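Local coordinates for ESX-1 secretion system protein EccA1 (Mycobacterium tuberculosis, PDB 4F3V) that probably serves the ESX-1 type VII secretion system as a cytosolic ATPase component and may supply energy for export of virulence factors, at residues I87-Y96 / L136-A147; A180-T188 / L254-I262. All coordinates share one frame; numbering follows the deposited sequence.

Contact 1 (I87-Y96 / L136-A147); sequences IGGLYGDITY and LVAWMKAVVYGA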
ATOM      1  N   ILE A  87       3.049  -0.043  -0.485  1.00 17.89           N
ATOM      2  CA  ILE A  87       2.013   0.425  -1.426  1.00 17.99           C
ATOM      3  C   ILE A  87       0.907  -0.621  -1.711  1.00 18.46           C
ATOM      4  O   ILE A  87       0.029  -0.390  -2.540  1.00 18.01           O
ATOM      5  CB  ILE A  87       2.580   0.918  -2.785  1.00 18.56           C
ATOM      6  CG1 ILE A  87       3.283  -0.204  -3.564  1.00 19.73           C
ATOM      7  CG2 ILE A  87       3.533   2.106  -2.637  1.00 18.65           C
ATOM      8  CD1 ILE A  87       3.372   0.061  -5.068  1.00 19.89           C
ATOM      9  N   GLY A  88       0.945  -1.756  -1.021  1.00 18.77           N
ATOM     10  CA  GLY A  88       0.017  -2.858  -1.304  1.00 19.33           C
ATOM     11  C   GLY A  88      -1.381  -2.737  -0.741  1.00 18.73           C
ATOM     12  O   GLY A  88      -2.305  -3.435  -1.203  1.00 18.24           O
ATOM     13  N   GLY A  89      -1.546  -1.881   0.263  1.00 17.84           N
ATOM     14  CA  GLY A  89      -2.829  -1.773   0.948  1.00 18.23           C
ATOM     15  C   GLY A  89      -3.332  -3.122   1.461  1.00 19.17           C
ATOM     16  O   GLY A  89      -2.535  -3.980   1.879  1.00 19.79           O
ATOM     17  N   LEU A  90      -4.647  -3.319   1.402  1.00 18.56           N
ATOM     18  CA  LEU A  90      -5.250  -4.556   1.856  1.00 20.05           C
ATOM     19  C   LEU A  90      -4.980  -5.750   0.915  1.00 20.30           C
ATOM     20  O   LEU A  90      -5.289  -6.882   1.274  1.00 20.06           O
ATOM     21  CB  LEU A  90      -6.769  -4.375   2.020  1.00 19.75           C
ATOM     22  CG  LEU A  90      -7.558  -4.213   0.709  1.00 19.33           C
ATOM     23  CD1 LEU A  90      -8.111  -5.567   0.245  1.00 19.77           C
ATOM     24  CD2 LEU A  90      -8.692  -3.187   0.873  1.00 19.15           C
ATOM     25  N   TYR A  91      -4.445  -5.486  -0.284  1.00 19.46           N
ATOM     26  CA  TYR A  91      -4.369  -6.504  -1.345  1.00 19.94           C
ATOM     27  C   TYR A  91      -3.154  -7.414  -1.184  1.00 21.31           C
ATOM     28  O   TYR A  91      -3.204  -8.590  -1.519  1.00 22.01           O
ATOM     29  CB  TYR A  91      -4.362  -5.849  -2.743  1.00 19.05           C
ATOM     30  CG  TYR A  91      -5.541  -4.915  -2.974  1.00 18.30           C
ATOM     31  CD1 TYR A  91      -6.844  -5.390  -3.003  1.00 18.28           C
ATOM     32  CD2 TYR A  91      -5.352  -3.549  -3.106  1.00 17.91           C
ATOM     33  CE1 TYR A  91      -7.917  -4.535  -3.201  1.00 17.71           C
ATOM     34  CE2 TYR A  91      -6.422  -2.687  -3.285  1.00 17.11           C
ATOM     35  CZ  TYR A  91      -7.687  -3.180  -3.339  1.00 17.08           C
ATOM     36  OH  TYR A  91      -8.715  -2.306  -3.521  1.00 16.77           O
ATOM     37  N   GLY A  92      -2.059  -6.881  -0.667  1.00 21.85           N
ATOM     38  CA  GLY A  92      -0.840  -7.657  -0.594  1.00 23.21           C
ATOM     39  C   GLY A  92       0.277  -6.873   0.047  1.00 23.54           C
ATOM     40  O   GLY A  92       0.112  -5.703   0.401  1.00 23.30           O
ATOM     41  N   ASP A  93       1.413  -7.543   0.204  1.00 24.58           N
ATOM     42  CA  ASP A  93       2.628  -6.942   0.746  1.00 24.82           C
ATOM     43  C   ASP A  93       3.476  -6.518  -0.445  1.00 23.36           C
ATOM     44  O   ASP A  93       4.136  -7.336  -1.082  1.00 24.39           O
ATOM     45  CB  ASP A  93       3.367  -7.946   1.640  1.00 27.10           C
ATOM     46  CG  ASP A  93       4.620  -7.344   2.301  1.00 28.63           C
ATOM     47  OD1 ASP A  93       5.032  -6.215   1.912  1.00 28.22           O
ATOM     48  OD2 ASP A  93       5.208  -8.009   3.200  1.00 31.24           O
ATOM     49  N   ILE A  94       3.369  -5.248  -0.803  1.00 21.98           N
ATOM     50  CA  ILE A  94       4.054  -4.722  -1.977  1.00 21.22           C
ATOM     51  C   ILE A  94       4.800  -3.462  -1.554  1.00 20.33           C
ATOM     52  O   ILE A  94       4.212  -2.546  -0.943  1.00 19.05           O
ATOM     53  CB  ILE A  94       3.042  -4.400  -3.127  1.00 20.82           C
ATOM     54  CG1 ILE A  94       2.179  -5.639  -3.465  1.00 21.61           C
ATOM     55  CG2 ILE A  94       3.747  -3.874  -4.376  1.00 19.80           C
ATOM     56  CD1 ILE A  94       0.998  -5.383  -4.374  1.00 21.12           C
ATOM     57  N   THR A  95       6.088  -3.402  -1.862  1.00 20.57           N
ATOM     58  CA  THR A  95       6.856  -2.189  -1.579  1.00 19.97           C
ATOM     59  C   THR A  95       7.353  -1.578  -2.876  1.00 20.29           C
ATOM     60  O   THR A  95       7.364  -2.245  -3.921  1.00 20.93           O
ATOM     61  CB  THR A  95       7.997  -2.489  -0.587  1.00 20.75           C
ATOM     62  OG1 THR A  95       8.880  -3.456  -1.153  1.00 20.77           O
ATOM     63  CG2 THR A  95       7.412  -3.056   0.695  1.00 20.51           C
ATOM     64  N   TYR A  96       7.794  -0.325  -2.802  1.00 19.60           N
ATOM     65  CA  TYR A  96       8.224   0.442  -3.964  1.00 19.91           C
ATOM     66  C   TYR A  96       9.470   1.246  -3.548  1.00 19.05           C
ATOM     67  O   TYR A  96       9.489   1.796  -2.450  1.00 18.21           O
ATOM     68  CB  TYR A  96       7.079   1.384  -4.373  1.00 20.12           C
ATOM     69  CG  TYR A  96       7.251   1.936  -5.744  1.00 20.64           C
ATOM     70  CD1 TYR A  96       6.884   1.184  -6.865  1.00 20.85           C
ATOM     71  CD2 TYR A  96       7.799   3.204  -5.938  1.00 20.18           C
ATOM     72  CE1 TYR A  96       7.086   1.676  -8.140  1.00 21.06           C
ATOM     73  CE2 TYR A  96       7.995   3.699  -7.204  1.00 20.55           C
ATOM     74  CZ  TYR A  96       7.635   2.935  -8.305  1.00 21.10           C
ATOM     75  OH  TYR A  96       7.816   3.452  -9.561  1.00 21.50           O
ATOM     76  N   LEU A 136       0.384   3.564 -11.875  1.00 25.60           N
ATOM     77  CA  LEU A 136       0.757   3.607 -10.467  1.00 24.73           C
ATOM     78  C   LEU A 136      -0.235   4.399  -9.642  1.00 23.62           C
ATOM     79  O   LEU A 136      -0.600   3.979  -8.547  1.00 23.00           O
ATOM     80  CB  LEU A 136       2.140   4.210 -10.282  1.00 25.78           C
ATOM     81  CG  LEU A 136       3.317   3.350 -10.720  1.00 27.38           C
ATOM     82  CD1 LEU A 136       4.574   4.225 -10.768  1.00 29.07           C
ATOM     83  CD2 LEU A 136       3.485   2.137  -9.819  1.00 28.53           C
ATOM     84  N   VAL A 137      -0.671   5.540 -10.155  1.00 22.44           N
ATOM     85  CA  VAL A 137      -1.727   6.318  -9.503  1.00 21.85           C
ATOM     86  C   VAL A 137      -3.048   5.555  -9.479  1.00 20.81           C
ATOM     87  O   VAL A 137      -3.723   5.581  -8.466  1.00 21.04           O
ATOM     88  CB  VAL A 137      -1.917   7.711 -10.145  1.00 23.08           C
ATOM     89  CG1 VAL A 137      -3.170   8.416  -9.606  1.00 22.09           C
ATOM     90  CG2 VAL A 137      -0.656   8.536  -9.911  1.00 23.66           C
ATOM     91  N   ALA A 138      -3.400   4.875 -10.570  1.00 19.70           N
ATOM     92  CA  ALA A 138      -4.608   4.040 -10.583  1.00 19.03           C
ATOM     93  C   ALA A 138      -4.523   2.980  -9.509  1.00 18.26           C
ATOM     94  O   ALA A 138      -5.484   2.775  -8.762  1.00 16.44           O
ATOM     95  CB  ALA A 138      -4.856   3.410 -11.944  1.00 20.14           C
ATOM     96  N   TRP A 139      -3.355   2.334  -9.410  1.00 17.82           N
ATOM     97  CA  TRP A 139      -3.129   1.338  -8.353  1.00 17.74           C
ATOM     98  C   TRP A 139      -3.327   1.946  -6.984  1.00 17.20           C
ATOM     99  O   TRP A 139      -4.047   1.374  -6.136  1.00 16.80           O
ATOM    100  CB  TRP A 139      -1.743   0.686  -8.461  1.00 17.68           C
ATOM    101  CG  TRP A 139      -1.497  -0.180  -7.257  1.00 17.90           C
ATOM    102  CD1 TRP A 139      -0.677   0.085  -6.178  1.00 17.57           C
ATOM    103  CD2 TRP A 139      -2.223  -1.413  -6.903  1.00 17.92           C
ATOM    104  NE1 TRP A 139      -0.788  -0.912  -5.225  1.00 17.88           N
ATOM    105  CE2 TRP A 139      -1.693  -1.842  -5.616  1.00 18.20           C
ATOM    106  CE3 TRP A 139      -3.187  -2.199  -7.532  1.00 18.43           C
ATOM    107  CZ2 TRP A 139      -2.135  -2.995  -4.989  1.00 18.34           C
ATOM    108  CZ3 TRP A 139      -3.610  -3.368  -6.896  1.00 18.80           C
ATOM    109  CH2 TRP A 139      -3.105  -3.744  -5.649  1.00 18.88           C
ATOM    110  N   MET A 140      -2.715   3.109  -6.733  1.00 16.84           N
ATOM    111  CA  MET A 140      -2.891   3.756  -5.423  1.00 16.62           C
ATOM    112  C   MET A 140      -4.342   4.164  -5.138  1.00 16.34           C
ATOM    113  O   MET A 140      -4.812   4.056  -4.005  1.00 15.77           O
ATOM    114  CB  MET A 140      -1.981   4.962  -5.251  1.00 16.92           C
ATOM    115  CG  MET A 140      -0.500   4.634  -5.285  1.00 18.02           C
ATOM    116  SD  MET A 140       0.007   3.203  -4.308  1.00 20.53           S
ATOM    117  CE  MET A 140      -0.625   3.541  -2.660  1.00 18.74           C
ATOM    118  N   LYS A 141      -5.067   4.596  -6.154  1.00 16.31           N
ATOM    119  CA  LYS A 141      -6.489   4.869  -5.969  1.00 16.95           C
ATOM    120  C   LYS A 141      -7.270   3.611  -5.576  1.00 16.39           C
ATOM    121  O   LYS A 141      -8.157   3.676  -4.740  1.00 16.58           O
ATOM    122  CB  LYS A 141      -7.087   5.549  -7.190  1.00 17.41           C
ATOM    123  CG  LYS A 141      -6.592   6.975  -7.355  1.00 18.01           C
ATOM    124  CD  LYS A 141      -7.346   7.699  -8.467  1.00 19.14           C
ATOM    125  CE  LYS A 141      -6.921   9.152  -8.602  1.00 20.08           C
ATOM    126  NZ  LYS A 141      -7.834   9.905  -9.538  1.00 20.60           N
ATOM    127  N   ALA A 142      -6.926   2.479  -6.181  1.00 15.99           N
ATOM    128  CA  ALA A 142      -7.491   1.181  -5.843  1.00 15.78           C
ATOM    129  C   ALA A 142      -7.214   0.841  -4.370  1.00 15.38           C
ATOM    130  O   ALA A 142      -8.089   0.332  -3.656  1.00 15.66           O
ATOM    131  CB  ALA A 142      -6.932   0.107  -6.775  1.00 16.06           C
ATOM    132  N   VAL A 143      -6.023   1.201  -3.897  1.00 14.76           N
ATOM    133  CA  VAL A 143      -5.672   1.055  -2.490  1.00 14.32           C
ATOM    134  C   VAL A 143      -6.545   1.945  -1.585  1.00 14.08           C
ATOM    135  O   VAL A 143      -7.085   1.480  -0.591  1.00 13.99           O
ATOM    136  CB  VAL A 143      -4.162   1.342  -2.217  1.00 13.92           C
ATOM    137  CG1 VAL A 143      -3.917   1.518  -0.735  1.00 13.55           C
ATOM    138  CG2 VAL A 143      -3.261   0.241  -2.801  1.00 14.01           C
ATOM    139  N   VAL A 144      -6.680   3.224  -1.940  1.00 13.90           N
ATOM    140  CA  VAL A 144      -7.443   4.171  -1.153  1.00 13.95           C
ATOM    141  C   VAL A 144      -8.937   3.812  -1.134  1.00 14.44           C
ATOM    142  O   VAL A 144      -9.576   3.749  -0.052  1.00 14.16           O
ATOM    143  CB  VAL A 144      -7.237   5.616  -1.657  1.00 14.28           C
ATOM    144  CG1 VAL A 144      -8.105   6.633  -0.876  1.00 13.94           C
ATOM    145  CG2 VAL A 144      -5.763   5.980  -1.601  1.00 13.62           C
ATOM    146  N   TYR A 145      -9.493   3.566  -2.319  1.00 14.58           N
ATOM    147  CA  TYR A 145     -10.902   3.201  -2.440  1.00 14.95           C
ATOM    148  C   TYR A 145     -11.170   1.860  -1.712  1.00 14.92           C
ATOM    149  O   TYR A 145     -12.202   1.701  -1.052  1.00 15.19           O
ATOM    150  CB  TYR A 145     -11.328   3.111  -3.927  1.00 15.09           C
ATOM    151  CG  TYR A 145     -11.520   4.452  -4.634  1.00 15.74           C
ATOM    152  CD1 TYR A 145     -12.247   5.499  -4.046  1.00 16.07           C
ATOM    153  CD2 TYR A 145     -11.040   4.647  -5.918  1.00 16.58           C
ATOM    154  CE1 TYR A 145     -12.418   6.715  -4.688  1.00 16.80           C
ATOM    155  CE2 TYR A 145     -11.229   5.842  -6.584  1.00 16.77           C
ATOM    156  CZ  TYR A 145     -11.933   6.864  -5.980  1.00 17.14           C
ATOM    157  OH  TYR A 145     -12.071   8.021  -6.672  1.00 17.61           O
ATOM    158  N   GLY A 146     -10.248   0.910  -1.829  1.00 14.58           N
ATOM    159  CA  GLY A 146     -10.413  -0.405  -1.172  1.00 14.96           C
ATOM    160  C   GLY A 146     -10.454  -0.258   0.329  1.00 15.47           C
ATOM    161  O   GLY A 146     -11.258  -0.920   1.010  1.00 15.44           O
ATOM    162  N   ALA A 147      -9.597   0.634   0.855  1.00 15.56           N
ATOM    163  CA  ALA A 147      -9.552   0.888   2.293  1.00 16.12           C
ATOM    164  C   ALA A 147     -10.912   1.368   2.812  1.00 16.76           C
ATOM    165  O   ALA A 147     -11.330   0.990   3.909  1.00 17.62           O
ATOM    166  CB  ALA A 147      -8.438   1.866   2.666  1.00 15.95           C
TER
HETATM  167  O   HOH W   1      -6.244  -0.781   0.841  1.00 17.55           O
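Tyr91 and Trp139 make the two direct hydrogen bonds between 87-96 and helix 136-147, each reaching a backbone carbonyl of the other segment. The Tyr91 hydroxyl donates to Ala142 O, with OH and O 2.7 Å apart, and arrives well above the carbonyl plane; Gly146 N, the regular helix donor, approaches the same oxygen from the opposite face, so two bonds grip it. Gly146 has no side chain to obstruct the phenol, and its CA lies 3.5 Å from Tyr91 OH. In the other direction, Trp139 NE1 donates to Ile87 O at 2.9 Å with an N-H...O angle of 152°. With CG anti to the backbone N (chi1 172°), the indole swings from the helix toward the turn; NE1 comes from above the carbonyl plane, and the oxygen lies slightly out of the indole plane. A water extends the polar seam, accepting from Leu90 N and donating to Val143 O. The turn 87-94 links the two short antiparallel strands 84-86 and 95-97, and the contact seats this hairpin on helix 134-147 near the centre of the TPR-type N-terminal domain. Helix 167-183 packs alongside, touching Tyr91 through Ala176 and Trp139 through Ala172. The Tyr91 and Trp139 side chains run past one another in opposite directions, their ring planes inclined at 55°, with Tyr91 CD2 3.4 Å from Trp139 CH2. One indole face carries Val143 CG2 near its rim, while Leu90 CG sits over the centre of the Tyr91 ring. Next to Trp139 on the helix, the Met140 chain, bent at chi2 and chi3, brings SD to 3.8 Å from Ile87 CB, the two side chains crossing nearly at right angles. One turn earlier, Leu136 CD1 meets the Tyr96 hydroxyl at 3.5 Å and its CD2 approaches CE1 of the same ring.

Contact 2 (A180-T188 / L254-I262); sequences AAANLALFT and LKTTTAEQI. With SO4 (sulfate ion), chain G.
Thr256 lies against a Schellman motif that ends helix 167-183, with Ala185 as its positive-phi C-prime residue; the contact ties this helix end to the extended chain before helix 259-263 in the TPR-type domain. Thr256 CB rests 3.4 Å from Asn183 O and also close to Ala185 CB. From there the side chain forks. OG1, held between the backbone N and the carbonyl carbon (chi1 56°), comes near Ala185 CB, whereas CG2 enters the corner between Ala182 O, at 3.4 Å, and Phe187 CZ, obliquely to that ring. Next in the chain, Thr257 N donates an almost straight bond (171°) to Asn183 O, taking up a carbonyl at the helix end, and Leu184 CA makes a CA-H...O contact with Thr257 O. Asn183 ND2 turns back to Val179 O, while OD1 accepts from a water that also donates to Lys255 O. Leu254 CD2 packs on Ala182 O, and Leu184 CD2 reaches Thr258 CA and Ile262 CD1. At the start of helix 187-198 a sulfate, probably from the crystallisation liquor, accepts through O3 from Thr188 OG1 and, at 2.8 Å, from Thr188 N.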
ATOM      1  N   ALA A 180     -12.712  -6.842  -4.969  1.00 19.06           N
ATOM      2  CA  ALA A 180     -13.874  -5.974  -5.161  1.00 19.83           C
ATOM      3  C   ALA A 180     -15.100  -6.804  -5.605  1.00 20.23           C
ATOM      4  O   ALA A 180     -16.200  -6.651  -5.063  1.00 21.20           O
ATOM      5  CB  ALA A 180     -13.554  -4.854  -6.174  1.00 18.60           C
ATOM      6  N   ALA A 181     -14.910  -7.703  -6.575  1.00 20.56           N
ATOM      7  CA  ALA A 181     -16.006  -8.603  -7.019  1.00 20.59           C
ATOM      8  C   ALA A 181     -16.581  -9.451  -5.892  1.00 21.05           C
ATOM      9  O   ALA A 181     -17.792  -9.525  -5.717  1.00 21.66           O
ATOM     10  CB  ALA A 181     -15.546  -9.510  -8.139  1.00 20.67           C
ATOM     11  N   ALA A 182     -15.705 -10.059  -5.103  1.00 20.64           N
ATOM     12  CA  ALA A 182     -16.128 -10.863  -3.949  1.00 20.89           C
ATOM     13  C   ALA A 182     -16.955 -10.057  -2.948  1.00 21.70           C
ATOM     14  O   ALA A 182     -18.003 -10.524  -2.488  1.00 22.77           O
ATOM     15  CB  ALA A 182     -14.915 -11.476  -3.280  1.00 19.92           C
ATOM     16  N   ASN A 183     -16.516  -8.837  -2.659  1.00 21.45           N
ATOM     17  CA  ASN A 183     -17.216  -7.982  -1.721  1.00 22.24           C
ATOM     18  C   ASN A 183     -18.572  -7.485  -2.241  1.00 23.15           C
ATOM     19  O   ASN A 183     -19.389  -6.992  -1.468  1.00 23.93           O
ATOM     20  CB  ASN A 183     -16.312  -6.816  -1.308  1.00 22.04           C
ATOM     21  CG  ASN A 183     -15.326  -7.194  -0.212  1.00 21.92           C
ATOM     22  OD1 ASN A 183     -15.705  -7.299   0.942  1.00 23.30           O
ATOM     23  ND2 ASN A 183     -14.068  -7.383  -0.567  1.00 20.71           N
ATOM     24  N   LEU A 184     -18.771  -7.577  -3.556  1.00 23.07           N
ATOM     25  CA  LEU A 184     -20.036  -7.270  -4.198  1.00 23.98           C
ATOM     26  C   LEU A 184     -20.872  -8.548  -4.473  1.00 25.46           C
ATOM     27  O   LEU A 184     -21.871  -8.503  -5.201  1.00 26.73           O
ATOM     28  CB  LEU A 184     -19.789  -6.508  -5.507  1.00 23.18           C
ATOM     29  CG  LEU A 184     -19.182  -5.098  -5.380  1.00 22.53           C
ATOM     30  CD1 LEU A 184     -18.607  -4.608  -6.708  1.00 21.37           C
ATOM     31  CD2 LEU A 184     -20.208  -4.114  -4.808  1.00 23.53           C
ATOM     32  N   ALA A 185     -20.466  -9.667  -3.880  1.00 25.48           N
ATOM     33  CA  ALA A 185     -21.169 -10.942  -4.018  1.00 26.53           C
ATOM     34  C   ALA A 185     -21.165 -11.503  -5.447  1.00 27.08           C
ATOM     35  O   ALA A 185     -22.014 -12.328  -5.801  1.00 28.59           O
ATOM     36  CB  ALA A 185     -22.604 -10.824  -3.485  1.00 28.41           C
ATOM     37  N   LEU A 186     -20.181 -11.073  -6.239  1.00 26.40           N
ATOM     38  CA  LEU A 186     -19.965 -11.563  -7.595  1.00 26.76           C
ATOM     39  C   LEU A 186     -18.924 -12.671  -7.498  1.00 26.63           C
ATOM     40  O   LEU A 186     -17.788 -12.536  -7.944  1.00 24.88           O
ATOM     41  CB  LEU A 186     -19.490 -10.430  -8.501  1.00 26.24           C
ATOM     42  CG  LEU A 186     -20.422  -9.215  -8.600  1.00 26.41           C
ATOM     43  CD1 LEU A 186     -19.844  -8.155  -9.518  1.00 25.76           C
ATOM     44  CD2 LEU A 186     -21.819  -9.599  -9.055  1.00 28.28           C
ATOM     45  N   PHE A 187     -19.344 -13.766  -6.886  1.00 26.75           N
ATOM     46  CA  PHE A 187     -18.424 -14.761  -6.392  1.00 26.80           C
ATOM     47  C   PHE A 187     -17.742 -15.575  -7.498  1.00 26.90           C
ATOM     48  O   PHE A 187     -16.562 -15.920  -7.374  1.00 24.61           O
ATOM     49  CB  PHE A 187     -19.157 -15.692  -5.405  1.00 28.08           C
ATOM     50  CG  PHE A 187     -19.623 -15.001  -4.142  1.00 28.91           C
ATOM     51  CD1 PHE A 187     -18.716 -14.315  -3.349  1.00 28.61           C
ATOM     52  CD2 PHE A 187     -20.960 -15.016  -3.754  1.00 30.71           C
ATOM     53  CE1 PHE A 187     -19.120 -13.674  -2.183  1.00 28.37           C
ATOM     54  CE2 PHE A 187     -21.369 -14.366  -2.596  1.00 31.43           C
ATOM     55  CZ  PHE A 187     -20.431 -13.703  -1.811  1.00 30.00           C
ATOM     56  N   THR A 188     -18.485 -15.897  -8.561  1.00 27.85           N
ATOM     57  CA  THR A 188     -17.905 -16.627  -9.684  1.00 28.81           C
ATOM     58  C   THR A 188     -16.833 -15.793 -10.369  1.00 27.83           C
ATOM     59  O   THR A 188     -15.752 -16.295 -10.674  1.00 27.07           O
ATOM     60  CB  THR A 188     -18.969 -17.070 -10.707  1.00 30.93           C
ATOM     61  OG1 THR A 188     -19.777 -18.077 -10.100  1.00 31.74           O
ATOM     62  CG2 THR A 188     -18.325 -17.667 -11.964  1.00 31.46           C
ATOM     63  N   LEU A 254     -18.319 -13.709   4.689  1.00 39.12           N
ATOM     64  CA  LEU A 254     -18.099 -12.363   4.192  1.00 36.33           C
ATOM     65  C   LEU A 254     -19.428 -11.595   4.141  1.00 35.91           C
ATOM     66  O   LEU A 254     -20.410 -12.095   3.594  1.00 36.96           O
ATOM     67  CB  LEU A 254     -17.505 -12.456   2.790  1.00 33.69           C
ATOM     68  CG  LEU A 254     -17.115 -11.165   2.121  1.00 31.57           C
ATOM     69  CD1 LEU A 254     -16.056 -10.477   2.974  1.00 31.41           C
ATOM     70  CD2 LEU A 254     -16.683 -11.432   0.676  1.00 29.66           C
ATOM     71  N   LYS A 255     -19.468 -10.405   4.720  1.00 35.10           N
ATOM     72  CA  LYS A 255     -20.655  -9.551   4.605  1.00 35.22           C
ATOM     73  C   LYS A 255     -20.476  -8.758   3.337  1.00 31.37           C
ATOM     74  O   LYS A 255     -19.474  -8.081   3.188  1.00 31.78           O
ATOM     75  CB  LYS A 255     -20.795  -8.629   5.815  1.00 37.60           C
ATOM     76  CG  LYS A 255     -20.871  -9.400   7.120  1.00 43.16           C
ATOM     77  CD  LYS A 255     -21.235  -8.529   8.324  1.00 47.22           C
ATOM     78  CE  LYS A 255     -20.976  -9.278   9.629  1.00 51.29           C
ATOM     79  NZ  LYS A 255     -21.395  -8.456  10.798  1.00 56.23           N
ATOM     80  N   THR A 256     -21.385  -8.885   2.384  1.00 29.07           N
ATOM     81  CA  THR A 256     -21.177  -8.259   1.084  1.00 26.82           C
ATOM     82  C   THR A 256     -22.039  -7.017   0.960  1.00 25.70           C
ATOM     83  O   THR A 256     -22.928  -6.800   1.761  1.00 26.52           O
ATOM     84  CB  THR A 256     -21.456  -9.235  -0.075  1.00 27.60           C
ATOM     85  OG1 THR A 256     -22.788  -9.736   0.067  1.00 29.40           O
ATOM     86  CG2 THR A 256     -20.417 -10.399  -0.113  1.00 27.79           C
ATOM     87  N   THR A 257     -21.738  -6.194  -0.039  1.00 24.31           N
ATOM     88  CA  THR A 257     -22.527  -5.012  -0.352  1.00 23.81           C
ATOM     89  C   THR A 257     -22.866  -5.030  -1.852  1.00 24.62           C
ATOM     90  O   THR A 257     -22.647  -6.042  -2.543  1.00 25.59           O
ATOM     91  CB  THR A 257     -21.785  -3.726   0.093  1.00 22.34           C
ATOM     92  OG1 THR A 257     -22.640  -2.573  -0.036  1.00 22.81           O
ATOM     93  CG2 THR A 257     -20.505  -3.512  -0.710  1.00 20.34           C
ATOM     94  N   THR A 258     -23.399  -3.918  -2.352  1.00 25.36           N
ATOM     95  CA  THR A 258     -23.793  -3.764  -3.766  1.00 25.71           C
ATOM     96  C   THR A 258     -23.487  -2.341  -4.222  1.00 25.39           C
ATOM     97  O   THR A 258     -23.286  -1.435  -3.388  1.00 23.74           O
ATOM     98  CB  THR A 258     -25.302  -4.007  -3.946  1.00 27.91           C
ATOM     99  OG1 THR A 258     -26.018  -2.944  -3.329  1.00 27.23           O
ATOM    100  CG2 THR A 258     -25.740  -5.326  -3.312  1.00 29.14           C
ATOM    101  N   ALA A 259     -23.488  -2.131  -5.535  1.00 26.81           N
ATOM    102  CA  ALA A 259     -23.313  -0.804  -6.107  1.00 27.08           C
ATOM    103  C   ALA A 259     -24.350   0.183  -5.547  1.00 28.36           C
ATOM    104  O   ALA A 259     -24.012   1.309  -5.147  1.00 26.41           O
ATOM    105  CB  ALA A 259     -23.411  -0.862  -7.619  1.00 28.71           C
ATOM    106  N   GLU A 260     -25.601  -0.261  -5.498  1.00 30.53           N
ATOM    107  CA  GLU A 260     -26.695   0.561  -4.981  1.00 32.66           C
ATOM    108  C   GLU A 260     -26.476   0.946  -3.515  1.00 29.89           C
ATOM    109  O   GLU A 260     -26.651   2.102  -3.116  1.00 28.84           O
ATOM    110  CB  GLU A 260     -28.035  -0.171  -5.172  1.00 37.08           C
ATOM    111  CG  GLU A 260     -28.375  -0.370  -6.659  1.00 41.47           C
ATOM    112  CD  GLU A 260     -27.628  -1.509  -7.375  1.00 43.09           C
ATOM    113  OE1 GLU A 260     -26.856  -2.313  -6.776  1.00 42.28           O
ATOM    114  OE2 GLU A 260     -27.814  -1.586  -8.610  1.00 48.27           O
ATOM    115  N   GLN A 261     -26.060  -0.018  -2.714  1.00 28.77           N
ATOM    116  CA  GLN A 261     -25.820   0.239  -1.301  1.00 28.16           C
ATOM    117  C   GLN A 261     -24.661   1.230  -1.106  1.00 25.81           C
ATOM    118  O   GLN A 261     -24.765   2.163  -0.307  1.00 25.35           O
ATOM    119  CB  GLN A 261     -25.575  -1.083  -0.577  1.00 29.48           C
ATOM    120  CG  GLN A 261     -25.809  -1.011   0.911  1.00 30.88           C
ATOM    121  CD  GLN A 261     -25.711  -2.341   1.624  1.00 32.08           C
ATOM    122  OE1 GLN A 261     -24.792  -3.123   1.392  1.00 30.39           O
ATOM    123  NE2 GLN A 261     -26.643  -2.574   2.557  1.00 34.56           N
ATOM    124  N   ILE A 262     -23.564   1.044  -1.832  1.00 24.33           N
ATOM    125  CA  ILE A 262     -22.441   1.996  -1.766  1.00 23.17           C
ATOM    126  C   ILE A 262     -22.897   3.425  -2.153  1.00 23.16           C
ATOM    127  O   ILE A 262     -22.560   4.399  -1.476  1.00 21.57           O
ATOM    128  CB  ILE A 262     -21.259   1.571  -2.677  1.00 22.21           C
ATOM    129  CG1 ILE A 262     -20.632   0.250  -2.169  1.00 22.58           C
ATOM    130  CG2 ILE A 262     -20.256   2.694  -2.753  1.00 20.32           C
ATOM    131  CD1 ILE A 262     -19.628  -0.376  -3.130  1.00 22.29           C
TER
HETATM  132  S   SO4 G1005     -22.253 -16.290  -8.137  1.00 69.36           S
HETATM  133  O1  SO4 G1005     -23.469 -16.675  -8.884  1.00 70.10           O
HETATM  134  O2  SO4 G1005     -21.729 -17.502  -7.454  1.00 63.03           O
HETATM  135  O3  SO4 G1005     -21.267 -15.721  -9.088  1.00 60.22           O
HETATM  136  O4  SO4 G1005     -22.587 -15.249  -7.135  1.00 70.58           O
HETATM  137  O   HOH W   2     -18.190  -6.038   1.783  1.00 34.48           O

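Both contacts belong to the same helical domain, but contact 1 is largely buried, its centre about 4 Å from that of the chain, whereas contact 2 is partly buried, its centre about 22 Å out. The two centres lie about 19 Å apart and the contacts do not touch. Helix 167-183 connects them: its middle packs against the aromatic groups of contact 1, and its C-terminal end forms part of contact 2. Helix 151-158 also touches both. Side-chain donors bonded to backbone carbonyls, with aromatic and aliphatic packing around them, mark the inner contact. The outer one has a single main-chain bond across it, with leucine, asparagine and threonine side chains packed around a helix end; a water bridges each contact.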